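Long-range contact in neutral ceramidase (Pseudomonas aeruginosa, PDB 2ZWS), which hydrolyses the N-acyl linkage of ceramides to give sphingosine and a free fatty acid, and also catalyses the reverse synthesis: residues 88-100 against 438-450. Sequence-based numbering, arbitrary orientation.
Sequences ENNVMLAATHTHS and FNGYANAYASYVT. With ZN (zinc ion), chain B; FMT (formic acid), chain D.
His97 and Tyr448 reach the same zinc ion from the two segments, His97 through NE2 at 2.2 Å and Tyr448 through OH at 2.2 Å; Arg160 is the other polar partner of this hydroxyl. His204 and Glu411 complete the protein ligands. An imidazole suits this place because it has two nitrogens: while NE2 meets zinc, ND1 bonds to the backbone oxygen of Gly64, which fixes the ring's rotation. ND1 of His99 donates to O of His97 at 2.8 Å, while its NE2 hydrogen-bonds the zinc-bound water, making His99 a second-shell residue.

The backbones are joined by a single bridge between Ala94 and Ala442. N of Asn443 donates to O of Leu93 at 2.8 Å, and a weaker bond runs from N of Ala95 to O of Tyr441 at 3.1 Å. Small alanines let the chains come close here.

CE1 of Tyr441 sits over the centre of one face of the His97 ring, 3.3 Å from CG of His97, the planes oblique at 34°; CE1 of His99 covers the opposite face. CG of His97 is anti to the backbone N (chi1 -160°), which swings the imidazole across Tyr441 toward zinc, and CB of His97 makes a CH-pi contact over the tyrosine face. The Tyr441 hydroxyl has its strongest polar partner in Glu411.

N of Tyr445, a residue inferred to bind substrate, donates to O1 of a formic acid molecule at 2.9 Å, and the Tyr445 hydroxyl hydrogen-bonds to Glu411. The loop after strand 91-95 and strand 448-449 thus each give zinc a ligand, while Tyr441, between strands 435-439 and 448-449, backs the imidazole.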
ATOM      1  N   GLU A  88      -2.965 -17.162 -10.763  1.00 14.01           N
ATOM      2  CA  GLU A  88      -2.144 -16.977  -9.571  0.50 13.70           C
ATOM      3  C   GLU A  88      -0.652 -17.061  -9.861  1.00 13.32           C
ATOM      4  O   GLU A  88       0.151 -16.477  -9.124  1.00 13.32           O
ATOM      5  CB  GLU A  88      -2.507 -17.981  -8.481  0.50 14.25           C
ATOM      6  CG  GLU A  88      -2.660 -19.423  -8.944  0.50 14.98           C
ATOM      7  CD  GLU A  88      -4.110 -19.779  -9.218  0.50 19.09           C
ATOM      8  OE1 GLU A  88      -4.766 -20.382  -8.332  0.50 22.93           O
ATOM      9  OE2 GLU A  88      -4.609 -19.430 -10.299  0.50 17.87           O
ATOM     10  N   ASN A  89      -0.268 -17.781 -10.914  1.00 13.62           N
ATOM     11  CA  ASN A  89       1.153 -17.917 -11.200  1.00 14.17           C
ATOM     12  C   ASN A  89       1.811 -16.653 -11.741  1.00 13.49           C
ATOM     13  O   ASN A  89       3.014 -16.495 -11.602  1.00 14.63           O
ATOM     14  CB  ASN A  89       1.402 -19.061 -12.172  1.00 14.59           C
ATOM     15  CG  ASN A  89       0.916 -20.381 -11.630  1.00 18.10           C
ATOM     16  OD1 ASN A  89       1.254 -20.755 -10.523  1.00 18.77           O
ATOM     17  ND2 ASN A  89       0.113 -21.086 -12.413  1.00 24.16           N
ATOM     18  N   ASN A  90       1.054 -15.763 -12.375  1.00 12.52           N
ATOM     19  CA  ASN A  90       1.734 -14.641 -13.040  1.00 12.03           C
ATOM     20  C   ASN A  90       1.230 -13.261 -12.651  1.00 12.10           C
ATOM     21  O   ASN A  90       1.497 -12.281 -13.360  1.00 12.34           O
ATOM     22  CB  ASN A  90       1.747 -14.813 -14.564  1.00 12.35           C
ATOM     23  CG  ASN A  90       0.395 -14.588 -15.180  1.00 13.42           C
ATOM     24  OD1 ASN A  90      -0.630 -14.715 -14.503  1.00 12.63           O
ATOM     25  ND2 ASN A  90       0.372 -14.301 -16.485  1.00 13.79           N
ATOM     26  N   VAL A  91       0.551 -13.175 -11.499  1.00 10.71           N
ATOM     27  CA  VAL A  91       0.052 -11.883 -11.022  1.00 10.90           C
ATOM     28  C   VAL A  91       0.558 -11.702  -9.589  1.00 10.38           C
ATOM     29  O   VAL A  91       0.247 -12.547  -8.720  1.00 10.20           O
ATOM     30  CB  VAL A  91      -1.524 -11.833 -11.047  1.00 10.19           C
ATOM     31  CG1 VAL A  91      -2.003 -10.534 -10.395  1.00 12.49           C
ATOM     32  CG2 VAL A  91      -2.108 -12.009 -12.467  1.00 11.80           C
ATOM     33  N   MET A  92       1.302 -10.617  -9.337  1.00  9.90           N
ATOM     34  CA  MET A  92       1.776 -10.313  -7.975  1.00 10.25           C
ATOM     35  C   MET A  92       1.194  -8.983  -7.547  1.00 11.00           C
ATOM     36  O   MET A  92       1.329  -8.000  -8.252  1.00 10.95           O
ATOM     37  CB  MET A  92       3.317 -10.247  -7.911  1.00 10.16           C
ATOM     38  CG  MET A  92       3.856 -10.040  -6.508  1.00 11.61           C
ATOM     39  SD  MET A  92       5.663  -9.993  -6.432  1.00 12.67           S
ATOM     40  CE  MET A  92       6.083 -11.665  -6.966  1.00 14.14           C
ATOM     41  N   LEU A  93       0.579  -8.970  -6.363  1.00 10.81           N
ATOM     42  CA  LEU A  93      -0.007  -7.740  -5.818  1.00 11.55           C
ATOM     43  C   LEU A  93       0.741  -7.382  -4.557  1.00 12.50           C
ATOM     44  O   LEU A  93       0.922  -8.243  -3.710  1.00 14.46           O
ATOM     45  CB  LEU A  93      -1.489  -7.970  -5.473  1.00 11.69           C
ATOM     46  CG  LEU A  93      -2.409  -8.532  -6.556  1.00 12.48           C
ATOM     47  CD1 LEU A  93      -3.831  -8.631  -6.001  1.00 12.90           C
ATOM     48  CD2 LEU A  93      -2.408  -7.692  -7.842  1.00 13.29           C
ATOM     49  N   ALA A  94       1.218  -6.151  -4.430  1.00 11.27           N
ATOM     50  CA  ALA A  94       1.957  -5.735  -3.246  1.00 11.95           C
ATOM     51  C   ALA A  94       1.464  -4.376  -2.790  1.00 12.11           C
ATOM     52  O   ALA A  94       0.758  -3.675  -3.524  1.00 13.12           O
ATOM     53  CB  ALA A  94       3.420  -5.708  -3.553  1.00 12.96           C
ATOM     54  N   ALA A  95       1.787  -4.021  -1.555  1.00 11.57           N
ATOM     55  CA  ALA A  95       1.327  -2.756  -0.985  1.00 10.66           C
ATOM     56  C   ALA A  95       2.496  -1.931  -0.440  1.00 10.72           C
ATOM     57  O   ALA A  95       3.527  -2.485  -0.001  1.00 11.29           O
ATOM     58  CB  ALA A  95       0.381  -3.072   0.152  1.00 12.25           C
ATOM     59  N   THR A  96       2.278  -0.621  -0.397  1.00 10.45           N
ATOM     60  CA  THR A  96       3.276   0.319   0.110  1.00 10.27           C
ATOM     61  C   THR A  96       3.272   0.389   1.655  1.00 11.03           C
ATOM     62  O   THR A  96       4.219   0.937   2.259  1.00 12.13           O
ATOM     63  CB  THR A  96       2.964   1.756  -0.343  1.00 11.30           C
ATOM     64  OG1 THR A  96       1.661   2.116   0.162  1.00 12.31           O
ATOM     65  CG2 THR A  96       3.080   1.914  -1.857  1.00 14.96           C
ATOM     66  N   HIS A  97       2.188  -0.094   2.274  1.00 10.96           N
ATOM     67  CA  HIS A  97       2.035  -0.067   3.749  1.00 11.24           C
ATOM     68  C   HIS A  97       1.782   1.338   4.285  1.00 12.14           C
ATOM     69  O   HIS A  97       2.130   1.669   5.421  1.00 14.20           O
ATOM     70  CB  HIS A  97       3.219  -0.733   4.434  1.00 11.92           C
ATOM     71  CG  HIS A  97       2.955  -1.181   5.831  1.00 13.09           C
ATOM     72  ND1 HIS A  97       1.770  -1.771   6.221  1.00 12.19           N
ATOM     73  CD2 HIS A  97       3.791  -1.249   6.904  1.00 12.67           C
ATOM     74  CE1 HIS A  97       1.872  -2.122   7.501  1.00 11.55           C
ATOM     75  NE2 HIS A  97       3.090  -1.828   7.934  1.00 13.68           N
ATOM     76  N   THR A  98       1.150   2.182   3.473  1.00 10.53           N
ATOM     77  CA  THR A  98       0.616   3.439   4.018  1.00 11.03           C
ATOM     78  C   THR A  98      -0.377   3.152   5.138  1.00 10.56           C
ATOM     79  O   THR A  98      -1.189   2.214   5.020  1.00 11.68           O
ATOM     80  CB  THR A  98      -0.058   4.325   2.934  1.00 10.93           C
ATOM     81  OG1 THR A  98      -0.690   5.450   3.552  1.00 12.83           O
ATOM     82  CG2 THR A  98      -1.097   3.556   2.120  1.00 11.11           C
ATOM     83  N   HIS A  99      -0.364   3.990   6.176  1.00 10.76           N
ATOM     84  CA  HIS A  99      -1.292   3.825   7.289  1.00 11.18           C
ATOM     85  C   HIS A  99      -2.413   4.862   7.235  1.00 12.30           C
ATOM     86  O   HIS A  99      -3.111   5.051   8.229  1.00 13.58           O
ATOM     87  CB  HIS A  99      -0.520   3.912   8.606  1.00 11.83           C
ATOM     88  CG  HIS A  99       0.330   2.714   8.881  1.00 14.77           C
ATOM     89  ND1 HIS A  99       1.216   2.196   7.961  1.00 14.95           N
ATOM     90  CD2 HIS A  99       0.443   1.942   9.983  1.00 16.36           C
ATOM     91  CE1 HIS A  99       1.837   1.153   8.488  1.00 16.05           C
ATOM     92  NE2 HIS A  99       1.359   0.960   9.700  1.00 16.25           N
ATOM     93  N   SER A 100      -2.609   5.480   6.071  1.00 11.96           N
ATOM     94  CA  SER A 100      -3.568   6.572   5.945  1.00 12.39           C
ATOM     95  C   SER A 100      -4.640   6.326   4.918  1.00 12.09           C
ATOM     96  O   SER A 100      -5.119   7.283   4.301  1.00 12.95           O
ATOM     97  CB  SER A 100      -2.844   7.870   5.594  1.00 12.01           C
ATOM     98  OG  SER A 100      -1.960   8.225   6.661  1.00 13.82           O
ATOM     99  N   PHE A 438      13.379  -8.971  -2.283  1.00 14.57           N
ATOM    100  CA  PHE A 438      12.371  -9.497  -1.383  1.00 13.19           C
ATOM    101  C   PHE A 438      11.264  -8.462  -1.227  1.00 13.37           C
ATOM    102  O   PHE A 438      11.509  -7.420  -0.661  1.00 15.10           O
ATOM    103  CB  PHE A 438      13.026  -9.791  -0.032  1.00 13.91           C
ATOM    104  CG  PHE A 438      12.112 -10.444   0.949  1.00 13.31           C
ATOM    105  CD1 PHE A 438      12.087 -11.821   1.096  1.00 17.28           C
ATOM    106  CD2 PHE A 438      11.250  -9.670   1.731  1.00 13.63           C
ATOM    107  CE1 PHE A 438      11.217 -12.435   2.014  1.00 17.07           C
ATOM    108  CE2 PHE A 438      10.389 -10.272   2.661  1.00 15.22           C
ATOM    109  CZ  PHE A 438      10.367 -11.660   2.791  1.00 15.48           C
ATOM    110  N   ASN A 439      10.076  -8.724  -1.760  1.00 12.95           N
ATOM    111  CA  ASN A 439       8.960  -7.789  -1.625  1.00 12.57           C
ATOM    112  C   ASN A 439       7.962  -8.312  -0.600  1.00 12.50           C
ATOM    113  O   ASN A 439       7.195  -9.214  -0.907  1.00 12.46           O
ATOM    114  CB  ASN A 439       8.305  -7.603  -3.013  1.00 11.44           C
ATOM    115  CG  ASN A 439       7.393  -6.375  -3.098  1.00 11.92           C
ATOM    116  OD1 ASN A 439       6.736  -5.961  -2.111  1.00 15.49           O
ATOM    117  ND2 ASN A 439       7.333  -5.799  -4.280  1.00 10.26           N
ATOM    118  N   GLY A 440       8.006  -7.785   0.628  1.00 12.77           N
ATOM    119  CA  GLY A 440       7.013  -8.076   1.683  1.00 13.24           C
ATOM    120  C   GLY A 440       5.681  -7.419   1.331  1.00 12.57           C
ATOM    121  O   GLY A 440       5.577  -6.705   0.318  1.00 13.23           O
ATOM    122  N   TYR A 441       4.666  -7.642   2.162  1.00 12.44           N
ATOM    123  CA  TYR A 441       3.334  -7.047   1.959  1.00 11.66           C
ATOM    124  C   TYR A 441       2.722  -7.457   0.614  1.00 11.62           C
ATOM    125  O   TYR A 441       2.013  -6.665  -0.010  1.00 12.36           O
ATOM    126  CB  TYR A 441       3.371  -5.514   2.030  1.00 13.38           C
ATOM    127  CG  TYR A 441       4.094  -4.981   3.246  1.00 13.26           C
ATOM    128  CD1 TYR A 441       3.414  -4.776   4.444  1.00 13.11           C
ATOM    129  CD2 TYR A 441       5.467  -4.714   3.205  1.00 15.04           C
ATOM    130  CE1 TYR A 441       4.090  -4.287   5.592  1.00 14.13           C
ATOM    131  CE2 TYR A 441       6.156  -4.240   4.324  1.00 13.59           C
ATOM    132  CZ  TYR A 441       5.465  -4.041   5.516  1.00 14.38           C
ATOM    133  OH  TYR A 441       6.176  -3.586   6.587  1.00 14.79           O
ATOM    134  N   ALA A 442       2.972  -8.692   0.182  1.00 10.65           N
ATOM    135  CA  ALA A 442       2.451  -9.149  -1.129  1.00 10.62           C
ATOM    136  C   ALA A 442       1.419 -10.276  -1.008  1.00 10.15           C
ATOM    137  O   ALA A 442       1.638 -11.258  -0.264  1.00 11.47           O
ATOM    138  CB  ALA A 442       3.595  -9.604  -2.044  1.00 11.68           C
ATOM    139  N   ASN A 443       0.303 -10.124  -1.738  1.00 10.01           N
ATOM    140  CA  ASN A 443      -0.708 -11.158  -1.960  1.00 10.44           C
ATOM    141  C   ASN A 443      -1.607 -11.538  -0.779  1.00 10.58           C
ATOM    142  O   ASN A 443      -2.726 -12.008  -1.009  1.00 10.50           O
ATOM    143  CB  ASN A 443      -0.116 -12.421  -2.600  1.00 10.78           C
ATOM    144  CG  ASN A 443       0.548 -12.158  -3.947  1.00 10.58           C
ATOM    145  OD1 ASN A 443       1.584 -12.784  -4.262  1.00 14.86           O
ATOM    146  ND2 ASN A 443      -0.050 -11.306  -4.759  1.00  9.56           N
ATOM    147  N   ALA A 444      -1.133 -11.363   0.454  1.00 10.67           N
ATOM    148  CA  ALA A 444      -1.973 -11.509   1.658  1.00 10.72           C
ATOM    149  C   ALA A 444      -1.278 -10.754   2.763  1.00 11.75           C
ATOM    150  O   ALA A 444      -0.195 -10.186   2.541  1.00 11.74           O
ATOM    151  CB  ALA A 444      -2.167 -12.974   2.032  1.00 11.92           C
ATOM    152  N   TYR A 445      -1.876 -10.751   3.946  1.00 11.63           N
ATOM    153  CA  TYR A 445      -1.213 -10.126   5.086  1.00 12.55           C
ATOM    154  C   TYR A 445      -1.362 -10.992   6.307  1.00 12.39           C
ATOM    155  O   TYR A 445      -2.470 -11.280   6.741  1.00 13.08           O
ATOM    156  CB  TYR A 445      -1.810  -8.744   5.335  1.00 12.88           C
ATOM    157  CG  TYR A 445      -1.123  -8.041   6.466  1.00 12.82           C
ATOM    158  CD1 TYR A 445       0.111  -7.398   6.287  1.00 13.25           C
ATOM    159  CD2 TYR A 445      -1.689  -8.058   7.739  1.00 12.79           C
ATOM    160  CE1 TYR A 445       0.759  -6.776   7.382  1.00 11.16           C
ATOM    161  CE2 TYR A 445      -1.080  -7.419   8.803  1.00 12.42           C
ATOM    162  CZ  TYR A 445       0.151  -6.793   8.634  1.00 13.07           C
ATOM    163  OH  TYR A 445       0.760  -6.177   9.689  1.00 13.79           O
ATOM    164  N   ALA A 446      -0.226 -11.404   6.868  1.00 11.60           N
ATOM    165  CA  ALA A 446      -0.234 -12.287   8.043  1.00 12.44           C
ATOM    166  C   ALA A 446       0.734 -11.721   9.086  1.00 12.60           C
ATOM    167  O   ALA A 446       1.567 -12.447   9.645  1.00 13.88           O
ATOM    168  CB  ALA A 446       0.134 -13.710   7.620  1.00 13.73           C
ATOM    169  N   SER A 447       0.581 -10.432   9.367  1.00 13.02           N
ATOM    170  CA  SER A 447       1.299  -9.752  10.440  1.00 13.36           C
ATOM    171  C   SER A 447       2.822  -9.780  10.270  1.00 13.41           C
ATOM    172  O   SER A 447       3.305  -9.553   9.203  1.00 13.85           O
ATOM    173  CB  SER A 447       0.798 -10.275  11.803  1.00 13.49           C
ATOM    174  OG  SER A 447      -0.574  -9.929  11.954  1.00 14.37           O
ATOM    175  N   TYR A 448       3.583 -10.082  11.324  1.00 12.41           N
ATOM    176  CA  TYR A 448       5.039  -9.854  11.317  1.00 14.30           C
ATOM    177  C   TYR A 448       5.869 -11.135  11.270  1.00 13.76           C
ATOM    178  O   TYR A 448       5.407 -12.204  11.679  1.00 14.51           O
ATOM    179  CB  TYR A 448       5.469  -8.957  12.503  1.00 13.66           C
ATOM    180  CG  TYR A 448       5.052  -7.504  12.342  1.00 14.26           C
ATOM    181  CD1 TYR A 448       3.749  -7.083  12.599  1.00 14.63           C
ATOM    182  CD2 TYR A 448       5.975  -6.545  11.942  1.00 14.40           C
ATOM    183  CE1 TYR A 448       3.357  -5.720  12.412  1.00 12.90           C
ATOM    184  CE2 TYR A 448       5.635  -5.207  11.794  1.00 15.13           C
ATOM    185  CZ  TYR A 448       4.318  -4.775  12.009  1.00 13.72           C
ATOM    186  OH  TYR A 448       3.998  -3.423  11.808  1.00 16.25           O
ATOM    187  N   VAL A 449       7.088 -11.017  10.751  1.00 14.20           N
ATOM    188  CA  VAL A 449       8.034 -12.127  10.788  1.00 14.80           C
ATOM    189  C   VAL A 449       9.390 -11.649  11.287  1.00 15.59           C
ATOM    190  O   VAL A 449      10.044 -10.801  10.708  1.00 15.79           O
ATOM    191  CB  VAL A 449       8.189 -12.822   9.425  1.00 15.23           C
ATOM    192  CG1 VAL A 449       9.142 -13.999   9.532  1.00 13.97           C
ATOM    193  CG2 VAL A 449       6.815 -13.263   8.864  1.00 16.43           C
ATOM    194  N   THR A 450       9.789 -12.289  12.364  1.00 15.80           N
ATOM    195  CA  THR A 450      10.972 -11.976  13.102  1.00 16.21           C
ATOM    196  C   THR A 450      11.863 -13.251  13.060  1.00 16.17           C
ATOM    197  O   THR A 450      11.363 -14.372  12.887  1.00 16.32           O
ATOM    198  CB  THR A 450      10.355 -11.652  14.460  1.00 17.76           C
ATOM    199  OG1 THR A 450      10.546 -10.328  14.971  1.00 21.90           O
ATOM    200  CG2 THR A 450       9.887 -12.754  15.239  1.00 12.40           C
TER
HETATM  201 ZN    ZN B 647       3.850  -2.471   9.861  1.00 14.79          ZN
HETATM  202  C   FMT D 649      -5.363 -11.266   5.124  1.00 14.68           C
HETATM  203  O1  FMT D 649      -4.638 -11.449   4.114  1.00 13.16           O
HETATM  204  O2  FMT D 649      -6.590 -11.029   5.069  1.00 13.97           O
HETATM  205  O   HOH W   1       2.298  -1.376  10.790  1.00 20.14           O